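Local coordinates for protein glycosyltransferase (Streptomyces viridochromogenes, PDB 2IUY) that probably transfers a sugar from a nucleotide-bound donor as a retaining family GT4 glycosyltransferase in the biosynthesis of the antibiotic avilamycin A, at residues Glu49-Gly54 with Glu77-Thr82; Val85-Asp90 with Glu330-Leu335; Ile96-Leu101 with Thr105-Ser110. One frame throughout, in Å; residues are numbered along the deposited sequence.

Interaction 1 (Glu49-Gly54 with Glu77-Thr82); sequences EVFLLG and ERWLRT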
ATOM      1  N   GLU A  49       1.810  17.083 -14.896  1.00 10.84           N
ATOM      2  CA  GLU A  49       0.681  17.711 -14.290  1.00 12.15           C
ATOM      3  C   GLU A  49      -0.288  16.606 -13.808  1.00 11.99           C
ATOM      4  O   GLU A  49      -0.513  15.662 -14.513  1.00 12.36           O
ATOM      5  CB  GLU A  49       0.040  18.680 -15.290  1.00 11.95           C
ATOM      6  CG  GLU A  49      -0.654  19.810 -14.639  1.00 17.29           C
ATOM      7  CD  GLU A  49      -1.369  20.723 -15.607  1.00 22.37           C
ATOM      8  OE1 GLU A  49      -1.027  20.681 -16.822  1.00 23.59           O
ATOM      9  OE2 GLU A  49      -2.282  21.457 -15.127  1.00 22.18           O
ATOM     10  N   VAL A  50      -0.793  16.702 -12.575  1.00 11.49           N
ATOM     11  CA  VAL A  50      -1.626  15.643 -11.986  1.00 11.95           C
ATOM     12  C   VAL A  50      -3.038  16.192 -11.663  1.00 12.36           C
ATOM     13  O   VAL A  50      -3.176  17.256 -11.050  1.00 12.06           O
ATOM     14  CB  VAL A  50      -0.948  14.980 -10.736  1.00 12.22           C
ATOM     15  CG1 VAL A  50      -1.889  13.971 -10.046  1.00 12.51           C
ATOM     16  CG2 VAL A  50       0.325  14.297 -11.143  1.00 10.16           C
ATOM     17  N   PHE A  51      -4.060  15.495 -12.184  1.00 11.99           N
ATOM     18  CA  PHE A  51      -5.464  15.757 -11.927  1.00 10.25           C
ATOM     19  C   PHE A  51      -5.887  14.569 -11.077  1.00 10.30           C
ATOM     20  O   PHE A  51      -5.792  13.445 -11.518  1.00  9.51           O
ATOM     21  CB  PHE A  51      -6.240  15.866 -13.273  1.00 10.96           C
ATOM     22  CG  PHE A  51      -5.780  17.027 -14.113  1.00 10.02           C
ATOM     23  CD1 PHE A  51      -6.418  18.273 -14.010  1.00 10.39           C
ATOM     24  CD2 PHE A  51      -4.635  16.903 -14.925  1.00 12.17           C
ATOM     25  CE1 PHE A  51      -5.966  19.349 -14.753  1.00 11.59           C
ATOM     26  CE2 PHE A  51      -4.143  17.985 -15.678  1.00 10.47           C
ATOM     27  CZ  PHE A  51      -4.814  19.200 -15.605  1.00 11.48           C
ATOM     28  N   LEU A  52      -6.236  14.839  -9.809  1.00 10.12           N
ATOM     29  CA  LEU A  52      -6.572  13.798  -8.866  1.00 10.42           C
ATOM     30  C   LEU A  52      -8.082  13.710  -8.871  1.00  9.94           C
ATOM     31  O   LEU A  52      -8.751  14.725  -8.687  1.00 10.79           O
ATOM     32  CB  LEU A  52      -6.006  14.091  -7.443  1.00 10.07           C
ATOM     33  CG  LEU A  52      -6.508  13.234  -6.285  1.00 10.36           C
ATOM     34  CD1 LEU A  52      -5.957  11.772  -6.471  1.00  7.15           C
ATOM     35  CD2 LEU A  52      -6.087  13.847  -4.904  1.00 10.28           C
ATOM     36  N   LEU A  53      -8.587  12.492  -9.073  1.00  9.25           N
ATOM     37  CA  LEU A  53     -10.006  12.202  -9.137  1.00  9.65           C
ATOM     38  C   LEU A  53     -10.282  11.176  -8.058  1.00 10.70           C
ATOM     39  O   LEU A  53      -9.372  10.424  -7.651  1.00 10.54           O
ATOM     40  CB  LEU A  53     -10.354  11.584 -10.498  1.00  9.04           C
ATOM     41  CG  LEU A  53     -10.350  12.546 -11.667  1.00 11.39           C
ATOM     42  CD1 LEU A  53      -9.819  11.725 -12.783  1.00 15.86           C
ATOM     43  CD2 LEU A  53     -11.836  12.962 -11.942  1.00  9.37           C
ATOM     44  N   GLY A  54     -11.535  11.192  -7.593  1.00 10.55           N
ATOM     45  CA  GLY A  54     -12.041  10.262  -6.620  1.00 10.37           C
ATOM     46  C   GLY A  54     -11.555  10.595  -5.240  1.00 10.39           C
ATOM     47  O   GLY A  54     -11.516   9.701  -4.392  1.00 10.86           O
ATOM     48  N   GLU A  77     -16.527   9.663 -14.332  1.00 16.43           N
ATOM     49  CA  GLU A  77     -16.704   9.326 -15.777  1.00 18.50           C
ATOM     50  C   GLU A  77     -17.067  10.518 -16.620  1.00 17.91           C
ATOM     51  O   GLU A  77     -16.554  10.672 -17.730  1.00 17.73           O
ATOM     52  CB  GLU A  77     -17.770   8.250 -16.038  1.00 19.31           C
ATOM     53  CG  GLU A  77     -17.724   7.110 -15.093  1.00 23.58           C
ATOM     54  CD  GLU A  77     -18.664   6.001 -15.476  1.00 32.07           C
ATOM     55  OE1 GLU A  77     -18.292   4.832 -15.149  1.00 33.45           O
ATOM     56  OE2 GLU A  77     -19.751   6.305 -16.081  1.00 32.81           O
ATOM     57  N   ARG A  78     -17.945  11.363 -16.089  1.00 18.16           N
ATOM     58  CA  ARG A  78     -18.388  12.541 -16.804  1.00 18.37           C
ATOM     59  C   ARG A  78     -17.221  13.447 -17.086  1.00 17.81           C
ATOM     60  O   ARG A  78     -17.097  13.930 -18.213  1.00 18.58           O
ATOM     61  CB  ARG A  78     -19.475  13.249 -16.005  1.00 20.04           C
ATOM     62  CG  ARG A  78     -20.146  14.452 -16.668  1.00 22.11           C
ATOM     63  CD  ARG A  78     -21.432  14.784 -15.930  1.00 26.33           C
ATOM     64  NE  ARG A  78     -22.346  13.629 -15.959  1.00 31.49           N
ATOM     65  CZ  ARG A  78     -22.866  13.020 -14.886  1.00 34.64           C
ATOM     66  NH1 ARG A  78     -22.605  13.466 -13.645  1.00 34.42           N
ATOM     67  NH2 ARG A  78     -23.668  11.966 -15.061  1.00 35.11           N
ATOM     68  N   TRP A  79     -16.359  13.647 -16.077  1.00 16.59           N
ATOM     69  CA  TRP A  79     -15.165  14.501 -16.147  1.00 15.11           C
ATOM     70  C   TRP A  79     -14.118  13.985 -17.141  1.00 14.54           C
ATOM     71  O   TRP A  79     -13.569  14.755 -17.931  1.00 13.24           O
ATOM     72  CB  TRP A  79     -14.515  14.679 -14.752  1.00 14.88           C
ATOM     73  CG  TRP A  79     -13.433  15.756 -14.761  1.00 14.76           C
ATOM     74  CD1 TRP A  79     -13.602  17.125 -14.557  1.00 16.47           C
ATOM     75  CD2 TRP A  79     -12.017  15.571 -15.019  1.00 16.10           C
ATOM     76  NE1 TRP A  79     -12.386  17.769 -14.672  1.00 14.73           N
ATOM     77  CE2 TRP A  79     -11.407  16.843 -14.953  1.00 14.26           C
ATOM     78  CE3 TRP A  79     -11.213  14.448 -15.291  1.00 13.80           C
ATOM     79  CZ2 TRP A  79     -10.028  17.027 -15.164  1.00 16.20           C
ATOM     80  CZ3 TRP A  79      -9.838  14.640 -15.497  1.00 15.46           C
ATOM     81  CH2 TRP A  79      -9.272  15.925 -15.443  1.00 13.50           C
ATOM     82  N   LEU A  80     -13.834  12.684 -17.059  1.00 14.74           N
ATOM     83  CA  LEU A  80     -12.889  11.993 -17.960  1.00 15.06           C
ATOM     84  C   LEU A  80     -13.279  12.042 -19.450  1.00 16.43           C
ATOM     85  O   LEU A  80     -12.407  12.088 -20.328  1.00 16.90           O
ATOM     86  CB  LEU A  80     -12.693  10.523 -17.503  1.00 14.09           C
ATOM     87  CG  LEU A  80     -11.947  10.307 -16.177  1.00 13.06           C
ATOM     88  CD1 LEU A  80     -11.930   8.802 -15.827  1.00 11.20           C
ATOM     89  CD2 LEU A  80     -10.539  10.891 -16.220  1.00 12.34           C
ATOM     90  N   ARG A  81     -14.582  12.028 -19.740  1.00 16.93           N
ATOM     91  CA  ARG A  81     -15.067  12.071 -21.111  1.00 17.87           C
ATOM     92  C   ARG A  81     -14.661  13.358 -21.859  1.00 16.89           C
ATOM     93  O   ARG A  81     -14.421  13.343 -23.060  1.00 18.04           O
ATOM     94  CB  ARG A  81     -16.601  11.863 -21.133  1.00 18.08           C
ATOM     95  CG  ARG A  81     -17.167  11.658 -22.550  1.00 19.83           C
ATOM     96  CD  ARG A  81     -18.667  11.233 -22.563  1.00 19.35           C
ATOM     97  NE  ARG A  81     -18.856   9.761 -22.607  1.00 24.12           N
ATOM     98  CZ  ARG A  81     -18.831   8.976 -23.701  1.00 24.04           C
ATOM     99  NH1 ARG A  81     -18.619   9.449 -24.957  1.00 18.47           N
ATOM    100  NH2 ARG A  81     -19.044   7.657 -23.536  1.00 24.01           N
ATOM    101  N   THR A  82     -14.559  14.465 -21.145  1.00 16.51           N
ATOM    102  CA  THR A  82     -14.268  15.751 -21.781  1.00 16.71           C
ATOM    103  C   THR A  82     -12.879  16.311 -21.443  1.00 16.28           C
ATOM    104  O   THR A  82     -12.492  17.380 -21.951  1.00 16.12           O
ATOM    105  CB  THR A  82     -15.345  16.794 -21.408  1.00 17.00           C
ATOM    106  OG1 THR A  82     -15.325  17.031 -19.988  1.00 20.27           O
ATOM    107  CG2 THR A  82     -16.750  16.292 -21.850  1.00 14.53           C
TER

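Interaction 2 (Val85-Asp90 with Glu330-Leu335); sequences VDVVHD and EQYRRL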
ATOM      1  N   VAL A  85      -6.521  15.223 -20.992  1.00 13.79           N
ATOM      2  CA  VAL A  85      -5.318  14.665 -20.322  1.00 12.37           C
ATOM      3  C   VAL A  85      -4.676  13.655 -21.230  1.00 11.68           C
ATOM      4  O   VAL A  85      -5.340  13.147 -22.113  1.00 11.92           O
ATOM      5  CB  VAL A  85      -5.618  14.013 -18.954  1.00 13.42           C
ATOM      6  CG1 VAL A  85      -6.021  15.072 -17.908  1.00 11.92           C
ATOM      7  CG2 VAL A  85      -6.651  12.876 -19.073  1.00 13.23           C
ATOM      8  N   ASP A  86      -3.402  13.337 -21.028  1.00 10.51           N
ATOM      9  CA  ASP A  86      -2.766  12.369 -21.896  1.00 10.05           C
ATOM     10  C   ASP A  86      -3.011  10.912 -21.455  1.00  9.28           C
ATOM     11  O   ASP A  86      -2.994   9.995 -22.288  1.00  7.76           O
ATOM     12  CB  ASP A  86      -1.277  12.630 -21.993  1.00 10.82           C
ATOM     13  CG  ASP A  86      -0.958  14.043 -22.493  1.00 15.19           C
ATOM     14  OD1 ASP A  86      -1.270  14.372 -23.675  1.00 17.87           O
ATOM     15  OD2 ASP A  86      -0.472  14.841 -21.660  1.00 15.17           O
ATOM     16  N   VAL A  87      -3.244  10.738 -20.154  1.00  8.94           N
ATOM     17  CA  VAL A  87      -3.206   9.437 -19.488  1.00  9.49           C
ATOM     18  C   VAL A  87      -4.241   9.460 -18.387  1.00  8.47           C
ATOM     19  O   VAL A  87      -4.290  10.408 -17.587  1.00  8.68           O
ATOM     20  CB  VAL A  87      -1.796   9.188 -18.779  1.00 10.21           C
ATOM     21  CG1 VAL A  87      -1.783   7.875 -17.974  1.00 11.36           C
ATOM     22  CG2 VAL A  87      -0.629   9.195 -19.791  1.00 11.08           C
ATOM     23  N   VAL A  88      -5.067   8.419 -18.354  1.00  8.20           N
ATOM     24  CA  VAL A  88      -5.901   8.112 -17.193  1.00  7.34           C
ATOM     25  C   VAL A  88      -5.323   6.882 -16.521  1.00  7.28           C
ATOM     26  O   VAL A  88      -5.291   5.833 -17.101  1.00  7.12           O
ATOM     27  CB  VAL A  88      -7.383   7.859 -17.587  1.00  8.00           C
ATOM     28  CG1 VAL A  88      -8.224   7.342 -16.404  1.00  5.94           C
ATOM     29  CG2 VAL A  88      -7.991   9.159 -18.143  1.00  6.11           C
ATOM     30  N   HIS A  89      -4.879   7.046 -15.280  1.00  6.45           N
ATOM     31  CA  HIS A  89      -4.239   6.007 -14.507  1.00  5.87           C
ATOM     32  C   HIS A  89      -5.137   5.663 -13.323  1.00  6.58           C
ATOM     33  O   HIS A  89      -5.207   6.419 -12.336  1.00  6.21           O
ATOM     34  CB  HIS A  89      -2.843   6.515 -14.069  1.00  4.62           C
ATOM     35  CG  HIS A  89      -2.008   5.493 -13.365  1.00  5.43           C
ATOM     36  ND1 HIS A  89      -0.705   5.749 -12.986  1.00  6.70           N
ATOM     37  CD2 HIS A  89      -2.287   4.236 -12.935  1.00  5.51           C
ATOM     38  CE1 HIS A  89      -0.202   4.673 -12.397  1.00  8.39           C
ATOM     39  NE2 HIS A  89      -1.147   3.749 -12.341  1.00  8.36           N
ATOM     40  N   ASP A  90      -5.839   4.533 -13.475  1.00  6.96           N
ATOM     41  CA  ASP A  90      -6.820   4.021 -12.570  1.00  7.33           C
ATOM     42  C   ASP A  90      -6.197   3.227 -11.423  1.00  7.73           C
ATOM     43  O   ASP A  90      -5.432   2.297 -11.624  1.00  6.35           O
ATOM     44  CB  ASP A  90      -7.902   3.177 -13.313  1.00  7.62           C
ATOM     45  CG  ASP A  90      -9.077   2.803 -12.391  1.00  9.54           C
ATOM     46  OD1 ASP A  90      -9.420   3.641 -11.523  1.00  7.57           O
ATOM     47  OD2 ASP A  90      -9.615   1.671 -12.463  1.00 11.81           O
ATOM     48  N   GLU A 330       7.289   5.617 -18.179  1.00 12.41           N
ATOM     49  CA  GLU A 330       7.764   4.743 -19.252  1.00 14.00           C
ATOM     50  C   GLU A 330       6.596   3.935 -19.819  1.00 12.12           C
ATOM     51  O   GLU A 330       6.482   3.832 -21.028  1.00 13.00           O
ATOM     52  CB  GLU A 330       8.926   3.828 -18.758  1.00 14.21           C
ATOM     53  CG  GLU A 330       9.564   2.933 -19.850  1.00 17.77           C
ATOM     54  CD  GLU A 330      10.513   1.846 -19.311  1.00 19.39           C
ATOM     55  OE1 GLU A 330      10.614   1.649 -18.058  1.00 22.89           O
ATOM     56  OE2 GLU A 330      11.156   1.169 -20.168  1.00 26.47           O
ATOM     57  N   GLN A 331       5.733   3.380 -18.953  1.00  9.80           N
ATOM     58  CA  GLN A 331       4.507   2.664 -19.381  1.00  9.06           C
ATOM     59  C   GLN A 331       3.444   3.580 -19.982  1.00  8.41           C
ATOM     60  O   GLN A 331       2.800   3.216 -20.923  1.00  8.94           O
ATOM     61  CB  GLN A 331       3.896   1.822 -18.233  1.00  7.97           C
ATOM     62  CG  GLN A 331       4.855   0.777 -17.621  1.00  9.44           C
ATOM     63  CD  GLN A 331       5.483  -0.129 -18.698  1.00 13.84           C
ATOM     64  OE1 GLN A 331       4.813  -0.494 -19.646  1.00 11.18           O
ATOM     65  NE2 GLN A 331       6.766  -0.462 -18.556  1.00 10.12           N
ATOM     66  N   TYR A 332       3.264   4.771 -19.454  1.00  7.94           N
ATOM     67  CA  TYR A 332       2.407   5.761 -20.120  1.00  8.92           C
ATOM     68  C   TYR A 332       2.843   6.009 -21.562  1.00  8.70           C
ATOM     69  O   TYR A 332       2.015   6.027 -22.450  1.00 10.62           O
ATOM     70  CB  TYR A 332       2.418   7.124 -19.402  1.00  7.41           C
ATOM     71  CG  TYR A 332       2.031   7.158 -17.915  1.00  7.78           C
ATOM     72  CD1 TYR A 332       1.468   6.053 -17.247  1.00  5.13           C
ATOM     73  CD2 TYR A 332       2.240   8.330 -17.176  1.00  4.33           C
ATOM     74  CE1 TYR A 332       1.105   6.160 -15.853  1.00  5.65           C
ATOM     75  CE2 TYR A 332       1.903   8.416 -15.846  1.00  6.93           C
ATOM     76  CZ  TYR A 332       1.335   7.338 -15.190  1.00  5.22           C
ATOM     77  OH  TYR A 332       1.045   7.509 -13.825  1.00  9.74           O
ATOM     78  N   ARG A 333       4.133   6.260 -21.764  1.00 10.37           N
ATOM     79  CA  ARG A 333       4.688   6.476 -23.106  1.00 12.04           C
ATOM     80  C   ARG A 333       4.575   5.255 -24.018  1.00 11.81           C
ATOM     81  O   ARG A 333       4.399   5.410 -25.250  1.00 14.25           O
ATOM     82  CB  ARG A 333       6.146   6.986 -23.022  1.00 12.57           C
ATOM     83  CG  ARG A 333       6.208   8.371 -22.347  1.00 15.25           C
ATOM     84  CD  ARG A 333       7.423   9.161 -22.728  1.00 19.60           C
ATOM     85  NE  ARG A 333       7.653  10.296 -21.834  1.00 19.52           N
ATOM     86  CZ  ARG A 333       7.096  11.499 -21.956  1.00 19.92           C
ATOM     87  NH1 ARG A 333       6.263  11.779 -22.954  1.00 17.63           N
ATOM     88  NH2 ARG A 333       7.405  12.436 -21.066  1.00 20.70           N
ATOM     89  N   ARG A 334       4.701   4.063 -23.434  1.00 10.99           N
ATOM     90  CA  ARG A 334       4.487   2.796 -24.164  1.00 11.54           C
ATOM     91  C   ARG A 334       3.078   2.764 -24.756  1.00 10.97           C
ATOM     92  O   ARG A 334       2.891   2.498 -25.933  1.00 12.16           O
ATOM     93  CB  ARG A 334       4.718   1.610 -23.212  1.00 11.34           C
ATOM     94  CG  ARG A 334       4.264   0.235 -23.760  1.00 13.41           C
ATOM     95  CD  ARG A 334       4.646  -0.845 -22.771  1.00 13.16           C
ATOM     96  NE  ARG A 334       4.416  -2.235 -23.188  1.00 12.47           N
ATOM     97  CZ  ARG A 334       4.517  -3.247 -22.324  1.00 14.27           C
ATOM     98  NH1 ARG A 334       4.793  -2.980 -21.039  1.00 10.38           N
ATOM     99  NH2 ARG A 334       4.336  -4.496 -22.712  1.00 15.23           N
ATOM    100  N   LEU A 335       2.092   3.092 -23.930  1.00 10.12           N
ATOM    101  CA  LEU A 335       0.716   3.174 -24.348  1.00  9.54           C
ATOM    102  C   LEU A 335       0.437   4.294 -25.360  1.00 10.19           C
ATOM    103  O   LEU A 335      -0.297   4.090 -26.331  1.00  8.79           O
ATOM    104  CB  LEU A 335      -0.205   3.285 -23.101  1.00  9.89           C
ATOM    105  CG  LEU A 335      -0.300   2.035 -22.193  1.00  7.70           C
ATOM    106  CD1 LEU A 335      -0.859   2.426 -20.838  1.00  8.59           C
ATOM    107  CD2 LEU A 335      -1.128   0.893 -22.776  1.00  5.36           C
TER

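Interaction 3 (Ile96-Leu101 with Thr105-Ser110); sequences IGPAGL and TAFISS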
ATOM      1  N   ILE A  96     -13.873   2.957 -13.082  1.00 17.00           N
ATOM      2  CA  ILE A  96     -13.970   3.566 -14.412  1.00 16.22           C
ATOM      3  C   ILE A  96     -13.211   2.670 -15.429  1.00 15.85           C
ATOM      4  O   ILE A  96     -12.546   1.730 -15.040  1.00 16.32           O
ATOM      5  CB  ILE A  96     -13.536   5.057 -14.379  1.00 16.26           C
ATOM      6  CG1 ILE A  96     -12.153   5.239 -13.726  1.00 16.95           C
ATOM      7  CG2 ILE A  96     -14.566   5.910 -13.599  1.00 17.15           C
ATOM      8  CD1 ILE A  96     -10.983   5.065 -14.674  1.00 14.41           C
ATOM      9  N   GLY A  97     -13.336   2.934 -16.721  1.00 15.48           N
ATOM     10  CA  GLY A  97     -12.723   2.068 -17.721  1.00 14.66           C
ATOM     11  C   GLY A  97     -12.313   2.898 -18.903  1.00 14.58           C
ATOM     12  O   GLY A  97     -12.504   4.106 -18.882  1.00 16.29           O
ATOM     13  N   PRO A  98     -11.694   2.291 -19.920  1.00 14.16           N
ATOM     14  CA  PRO A  98     -11.296   3.052 -21.109  1.00 13.83           C
ATOM     15  C   PRO A  98     -12.421   3.603 -22.013  1.00 14.67           C
ATOM     16  O   PRO A  98     -12.170   4.536 -22.774  1.00 13.80           O
ATOM     17  CB  PRO A  98     -10.415   2.051 -21.887  1.00 14.67           C
ATOM     18  CG  PRO A  98     -10.873   0.722 -21.492  1.00 13.98           C
ATOM     19  CD  PRO A  98     -11.236   0.893 -19.988  1.00 13.69           C
ATOM     20  N   ALA A  99     -13.645   3.058 -21.935  1.00 14.53           N
ATOM     21  CA  ALA A  99     -14.708   3.448 -22.881  1.00 15.17           C
ATOM     22  C   ALA A  99     -15.105   4.881 -22.646  1.00 15.70           C
ATOM     23  O   ALA A  99     -15.306   5.291 -21.486  1.00 16.40           O
ATOM     24  CB  ALA A  99     -15.952   2.533 -22.731  1.00 15.70           C
ATOM     25  N   GLY A 100     -15.191   5.666 -23.708  1.00 15.51           N
ATOM     26  CA  GLY A 100     -15.671   7.035 -23.532  1.00 16.36           C
ATOM     27  C   GLY A 100     -14.604   8.092 -23.396  1.00 16.95           C
ATOM     28  O   GLY A 100     -14.889   9.306 -23.456  1.00 17.09           O
ATOM     29  N   LEU A 101     -13.365   7.658 -23.187  1.00 16.77           N
ATOM     30  CA  LEU A 101     -12.243   8.593 -23.131  1.00 16.32           C
ATOM     31  C   LEU A 101     -12.019   9.214 -24.536  1.00 15.70           C
ATOM     32  O   LEU A 101     -12.288   8.556 -25.571  1.00 15.52           O
ATOM     33  CB  LEU A 101     -10.963   7.873 -22.652  1.00 16.25           C
ATOM     34  CG  LEU A 101     -10.974   7.267 -21.242  1.00 15.92           C
ATOM     35  CD1 LEU A 101      -9.595   6.751 -20.978  1.00 16.31           C
ATOM     36  CD2 LEU A 101     -11.385   8.299 -20.138  1.00 13.91           C
ATOM     37  N   THR A 105      -6.287   9.532 -25.659  1.00 12.51           N
ATOM     38  CA  THR A 105      -6.059   9.360 -24.222  1.00 12.22           C
ATOM     39  C   THR A 105      -5.686   7.900 -23.914  1.00 12.44           C
ATOM     40  O   THR A 105      -6.445   6.990 -24.206  1.00 12.44           O
ATOM     41  CB  THR A 105      -7.279   9.854 -23.365  1.00 11.78           C
ATOM     42  OG1 THR A 105      -7.547  11.214 -23.699  1.00  9.52           O
ATOM     43  CG2 THR A 105      -6.940   9.815 -21.896  1.00  9.29           C
ATOM     44  N   ALA A 106      -4.515   7.694 -23.294  1.00 11.63           N
ATOM     45  CA  ALA A 106      -4.090   6.345 -22.877  1.00  9.61           C
ATOM     46  C   ALA A 106      -4.784   5.952 -21.576  1.00  8.93           C
ATOM     47  O   ALA A 106      -5.044   6.793 -20.709  1.00  7.54           O
ATOM     48  CB  ALA A 106      -2.531   6.298 -22.677  1.00  8.68           C
ATOM     49  N   PHE A 107      -5.083   4.668 -21.449  1.00  8.32           N
ATOM     50  CA  PHE A 107      -5.659   4.152 -20.219  1.00  9.49           C
ATOM     51  C   PHE A 107      -4.698   3.118 -19.591  1.00  9.11           C
ATOM     52  O   PHE A 107      -4.244   2.171 -20.255  1.00  8.00           O
ATOM     53  CB  PHE A 107      -7.049   3.556 -20.451  1.00  9.02           C
ATOM     54  CG  PHE A 107      -7.706   3.104 -19.198  1.00  9.83           C
ATOM     55  CD1 PHE A 107      -8.378   4.017 -18.367  1.00  9.43           C
ATOM     56  CD2 PHE A 107      -7.634   1.763 -18.809  1.00  9.89           C
ATOM     57  CE1 PHE A 107      -8.976   3.583 -17.174  1.00  9.08           C
ATOM     58  CE2 PHE A 107      -8.251   1.314 -17.638  1.00  8.60           C
ATOM     59  CZ  PHE A 107      -8.895   2.223 -16.811  1.00  9.24           C
ATOM     60  N   ILE A 108      -4.369   3.348 -18.318  1.00  7.88           N
ATOM     61  CA  ILE A 108      -3.502   2.445 -17.556  1.00  7.79           C
ATOM     62  C   ILE A 108      -4.082   2.226 -16.163  1.00  7.81           C
ATOM     63  O   ILE A 108      -4.753   3.110 -15.605  1.00  6.46           O
ATOM     64  CB  ILE A 108      -1.998   2.994 -17.476  1.00  7.65           C
ATOM     65  CG1 ILE A 108      -1.030   1.890 -16.982  1.00  7.93           C
ATOM     66  CG2 ILE A 108      -1.900   4.323 -16.659  1.00  5.10           C
ATOM     67  CD1 ILE A 108       0.483   2.220 -17.168  1.00  8.14           C
ATOM     68  N   SER A 109      -3.823   1.047 -15.595  1.00  8.35           N
ATOM     69  CA  SER A 109      -4.287   0.769 -14.202  1.00  9.35           C
ATOM     70  C   SER A 109      -3.142   0.319 -13.321  1.00  8.61           C
ATOM     71  O   SER A 109      -2.254  -0.349 -13.799  1.00  9.44           O
ATOM     72  CB  SER A 109      -5.391  -0.339 -14.194  1.00  8.33           C
ATOM     73  OG  SER A 109      -6.483   0.018 -15.048  1.00  7.92           O
ATOM     74  N   SER A 110      -3.197   0.632 -12.027  1.00  9.40           N
ATOM     75  CA  SER A 110      -2.418  -0.119 -11.019  1.00  9.23           C
ATOM     76  C   SER A 110      -3.440  -0.983 -10.274  1.00  9.58           C
ATOM     77  O   SER A 110      -4.347  -0.470  -9.621  1.00 10.41           O
ATOM     78  CB  SER A 110      -1.730   0.790 -10.001  1.00  8.81           C
ATOM     79  OG  SER A 110      -0.698   1.577 -10.552  1.00 10.07           O
TER

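Interaction 1 (Glu49-Gly54 with Glu77-Thr82)
Leu53 and Phe51 stand on the same side of strand 49-53 and meet Trp79 and Leu80 of the helix segment 77-82 in a wholly apolar contact. The tight part lies at Leu53. Its CD1 methyl comes within 3.6 Å of Leu80 CD2, while its CD2 methyl sits 3.7 Å from Trp79 CE3, so the forked end of one leucine is shared between two consecutive helix residues. Leu80 CD2 also lies in the plane of the indole, at its edge. Both leucines are buried. Towards Phe51 the contact is looser and both partners are partly exposed. Here the benzo end of the indole touches mainly the root of the phenylalanine, with Trp79 CH2 3.7 Å from Phe51 CB. The two six-membered rings have centroids 5.9 Å apart and planes inclined at 36°, an oblique meeting that is neither a stack nor edge-to-face. Trp79 reaches this far because its CG is anti to the backbone N (chi1 -170°), which sends the indole out from the helix to span both strand residues. Arg78 and Arg81, on the exposed side of the helix, take no part in the contact. The helix and strand segments run nearly antiparallel at 155°, with axes 10.8 Å apart, as expected of a helix packed on a parallel sheet in a Rossmann-like domain. Helix 73-82 belongs to the beta-alpha-beta crossover that carries the chain from strand 65-67 to strand 87-90, passing over strands 49-53 and 5-9. Val9 of strand 5-9 touches Leu53, Val68 touches both Leu53 and Trp79, and helix 31-45 covers the other face of the strand, at Val50 and Leu52.

Interaction 2 (Val85-Asp90 with Glu330-Leu335)
ND1 of His89 and the phenol OH of Tyr332 form a short hydrogen bond of 2.6 Å, with an angle of 151° at the hydrogen; either group could be the donor. The hydroxyl lies at the edge of the imidazole, in its plane, whereas the two rings are turned nearly perpendicular to each other, at 80°. The second imidazole nitrogen, NE2, is hydrogen-bonded to Ser110 OG, a hydroxyl that also pairs with Tyr328 OH, and His91 stacks on the ring, so that with both nitrogens engaged the rotation of the buried His89 side chain is closely defined. Two residues back along the strand, Val87 packs against the same tyrosine. Its CG1 methyl sits over the centre of the ring, 3.8 Å from the Tyr332 ring centroid, in a CH-pi contact close to the ring normal. CG1 is anti to the backbone N (chi1 175°), which leaves CG2 directed at the stem of the tyrosine, 3.7 Å from Tyr332 CB. The two segments are 240 residues apart in sequence at their closest ends, and their meeting reflects a hallmark of the GT-B fold: the last helix of the chain, 321-336, returns from the C-terminal domain to pack on the parallel sheet of the N-terminal one. Val6, Leu43 and Ile108 also touch Tyr332. Farther from the strand, the helix organises its own polar side chains one turn apart. Arg334 NH1 donates a 2.8 Å hydrogen bond to Gln331 OE1, which lies close to the guanidinium plane, while NH2 of the same arginine forms a salt bridge with Asp139.

Interaction 3 (Ile96-Leu101 with Thr105-Ser110)
The backbone of 96-101 passes Phe107 and folds into a type II beta turn from Pro98 to Leu101, with Gly100 at the positive phi (96°) of its third position, bringing the CA atoms of Pro98 and Phe107 to 5.8 Å and those of Leu101 and Thr105 to 6.3 Å. Phe107 is the hub of the packing: with its CG anti to the backbone N (chi1 -176°), the ring stands up from the strand into the curve of the loop. Over one face lie the carbonyl carbon of Gly97 and the pyrrolidine of Pro98, whose CD is 4.0 Å from the Phe107 ring centroid in a CH-pi contact. Ile96 comes in at the ring edge, in plane, with its CD1 3.5 Å from Phe107 CE1. Leu101 approaches nearer the strand backbone, by the root of the ring, where its CD1 is 4.0 Å from Phe107 CD1 and 4.2 Å from Thr105 CG2. Segment 96-101 belongs to a crossover between the neighbouring parallel strands 87-90 and 106-111 of a Rossmann-like sheet, one in which an irregular loop takes the place of the usual helix.

How the interactions relate
All three contacts pack onto the N-terminal parallel sheet, from both of its faces. Helix 73-82 of interaction 1 and the loop of interaction 3, with centres about 11 Å apart, share one face; the C-terminal helix of interaction 2 covers the other. Leu80 of interaction 1 touches segments of both other contacts: its CD2 lies 3.6 Å from Val88 CG2, on the sheet face opposite the C-terminal helix, and its CB 3.7 Å from Leu101 CD2 of interaction 3. Interactions 2 and 3, centred about 9 Å apart, are joined through adjacent strands, with probable hydrogen bonds of 2.8 Å from Asp90 N to Ile108 O and from Ser110 N to Asp90 O. All three lie away from the UDP-binding residues.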